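Local coordinates for protein leucine aminopeptidase 1 (Caenorhabditis elegans, PDB 2HC9) that releases N-terminal amino acids, preferably leucine, from peptides with the help of two zinc ions per subunit, and probably acts as a digestive enzyme, at residues Glu336-Leu341 against Ala435-Leu440. The protein carries 1 engineered substitution. Sequence-based numbering, arbitrary orientation.
Sequences EGRLIL and AVAGLL. Engineered in segment 435-440: Leu-440 (natural residue Phe). With ZN (zinc ion), chain B; ZN (zinc ion), chain C; BCT (bicarbonate ion), chain D.
Ala-437 sets its methyl over the centre of the Arg-338 guanidinium, CB lying 3.5 Å from CZ; a side chain this small lets the flat cation lie close to helix 433-442. Lower on the arginine, Leu-440, an engineered residue, crosses the aliphatic stem at about a right angle, its CD1 3.6 Å from Arg-338 CG. The stem turns at chi3 (76°), which brings NE and NH2 round to the bicarbonate. NE donates to O3 over 2.8 Å, the backbone N of Arg-338 shares that oxygen, and NH2 reaches O2 at the edge of the guanidinium plane in a nearly straight bond (171°). Gly-337 N holds O1, with which a side chain here would collide. The bicarbonate sits beside the dizinc centre of an M17 aminopeptidase, and Arg-338 is a predicted active-site residue. A leucine in its place would probably cost bicarbonate O2 this donor and O3 the bond from NE. The Glu-336 carboxylate bridges the zinc ions, OE2 2.0 Å from one and OE1 2.1 Å from the other. Asp-257 also serves both metals, with Asp-334 on the first and Lys-252 and Asp-275 on the second. Farther out, Arg-338 NH1 hydrogen-bonds to Asn-423 O.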
loop_
_atom_site.group_PDB
_atom_site.type_symbol
_atom_site.label_atom_id
_atom_site.label_comp_id
_atom_site.label_asym_id
_atom_site.label_seq_id
_atom_site.Cartn_x
_atom_site.Cartn_y
_atom_site.Cartn_z
ATOM N N GLU A 336 -10.206 -6.998 -20.155
ATOM C CA GLU A 336 -10.158 -7.886 -21.331
ATOM C C GLU A 336 -11.547 -8.335 -21.797
ATOM O O GLU A 336 -11.763 -8.604 -23.003
ATOM C CB GLU A 336 -9.224 -9.095 -21.072
ATOM C CG GLU A 336 -9.924 -10.328 -20.432
ATOM C CD GLU A 336 -10.364 -10.064 -19.008
ATOM O OE1 GLU A 336 -11.369 -10.658 -18.557
ATOM O OE2 GLU A 336 -9.718 -9.252 -18.319
ATOM N N GLY A 337 -12.492 -8.435 -20.861
ATOM C CA GLY A 337 -13.861 -8.833 -21.213
ATOM C C GLY A 337 -14.487 -7.900 -22.243
ATOM O O GLY A 337 -15.129 -8.339 -23.190
ATOM N N ARG A 338 -14.261 -6.608 -22.080
ATOM C CA ARG A 338 -14.873 -5.639 -22.970
ATOM C C ARG A 338 -14.283 -5.729 -24.390
ATOM O O ARG A 338 -14.995 -5.485 -25.370
ATOM C CB ARG A 338 -14.753 -4.219 -22.391
ATOM C CG ARG A 338 -13.284 -3.710 -22.288
ATOM C CD ARG A 338 -13.206 -2.460 -21.368
ATOM N NE ARG A 338 -13.315 -2.853 -19.960
ATOM C CZ ARG A 338 -13.148 -2.004 -18.943
ATOM N NH1 ARG A 338 -12.840 -0.721 -19.194
ATOM N NH2 ARG A 338 -13.254 -2.443 -17.691
ATOM N N LEU A 339 -13.011 -6.122 -24.501
ATOM C CA LEU A 339 -12.365 -6.323 -25.819
ATOM C C LEU A 339 -13.035 -7.501 -26.530
ATOM O O LEU A 339 -13.417 -7.409 -27.691
ATOM C CB LEU A 339 -10.867 -6.639 -25.649
ATOM C CG LEU A 339 -10.011 -5.461 -25.094
ATOM C CD1 LEU A 339 -8.572 -5.912 -24.864
ATOM C CD2 LEU A 339 -10.048 -4.258 -26.054
ATOM N N ILE A 340 -13.175 -8.620 -25.825
ATOM C CA ILE A 340 -13.727 -9.793 -26.498
ATOM C C ILE A 340 -15.198 -9.579 -26.860
ATOM O O ILE A 340 -15.654 -10.037 -27.925
ATOM C CB ILE A 340 -13.459 -11.115 -25.733
ATOM C CG1 ILE A 340 -14.351 -11.238 -24.480
ATOM C CG2 ILE A 340 -11.948 -11.228 -25.360
ATOM C CD1 ILE A 340 -14.191 -12.594 -23.707
ATOM N N LEU A 341 -15.940 -8.895 -25.977
ATOM C CA LEU A 341 -17.339 -8.605 -26.233
ATOM C C LEU A 341 -17.528 -7.597 -27.357
ATOM O O LEU A 341 -18.522 -7.669 -28.046
ATOM C CB LEU A 341 -18.062 -8.117 -24.971
ATOM C CG LEU A 341 -18.217 -9.168 -23.855
ATOM C CD1 LEU A 341 -18.545 -8.466 -22.544
ATOM C CD2 LEU A 341 -19.312 -10.215 -24.195
ATOM N N ALA A 435 -20.009 1.823 -16.465
ATOM C CA ALA A 435 -20.657 2.356 -17.659
ATOM C C ALA A 435 -19.614 2.550 -18.752
ATOM O O ALA A 435 -19.840 2.197 -19.914
ATOM C CB ALA A 435 -21.329 3.707 -17.321
ATOM N N VAL A 436 -18.459 3.088 -18.369
ATOM C CA VAL A 436 -17.372 3.310 -19.316
ATOM C C VAL A 436 -16.918 1.972 -19.925
ATOM O O VAL A 436 -16.697 1.869 -21.141
ATOM C CB VAL A 436 -16.189 4.083 -18.634
ATOM C CG1 VAL A 436 -14.971 4.141 -19.562
ATOM C CG2 VAL A 436 -16.656 5.498 -18.295
ATOM N N ALA A 437 -16.845 0.943 -19.079
ATOM C CA ALA A 437 -16.509 -0.402 -19.539
ATOM C C ALA A 437 -17.516 -0.863 -20.596
ATOM O O ALA A 437 -17.137 -1.414 -21.623
ATOM C CB ALA A 437 -16.509 -1.387 -18.327
ATOM N N GLY A 438 -18.803 -0.639 -20.358
ATOM C CA GLY A 438 -19.808 -1.007 -21.359
ATOM C C GLY A 438 -19.707 -0.196 -22.639
ATOM O O GLY A 438 -19.942 -0.712 -23.732
ATOM N N LEU A 439 -19.330 1.082 -22.514
ATOM C CA LEU A 439 -19.215 1.964 -23.688
ATOM C C LEU A 439 -18.074 1.552 -24.598
ATOM O O LEU A 439 -18.139 1.786 -25.801
ATOM C CB LEU A 439 -19.022 3.432 -23.252
ATOM C CG LEU A 439 -20.264 4.085 -22.621
ATOM C CD1 LEU A 439 -19.863 5.494 -22.096
ATOM C CD2 LEU A 439 -21.398 4.162 -23.637
ATOM N N LEU A 440 -17.026 0.934 -24.044
ATOM C CA LEU A 440 -15.968 0.407 -24.912
ATOM C C LEU A 440 -16.591 -0.640 -25.855
ATOM O O LEU A 440 -16.321 -0.628 -27.050
ATOM C CB LEU A 440 -14.827 -0.237 -24.093
ATOM C CG LEU A 440 -13.656 -0.864 -24.863
ATOM C CD1 LEU A 440 -13.936 -2.239 -25.553
ATOM C CD2 LEU A 440 -12.942 0.172 -25.809
HETATM ZN ZN ZN B . -9.905 -8.869 -16.328
HETATM ZN ZN ZN C . -12.427 -10.514 -16.800
HETATM C C BCT D . -13.372 -6.181 -18.384
HETATM O O1 BCT D . -13.152 -7.394 -18.293
HETATM O O2 BCT D . -13.688 -5.493 -17.392
HETATM O O3 BCT D . -13.231 -5.604 -19.547
HETATM O O HOH W 1 -11.892 -8.672 -15.982
#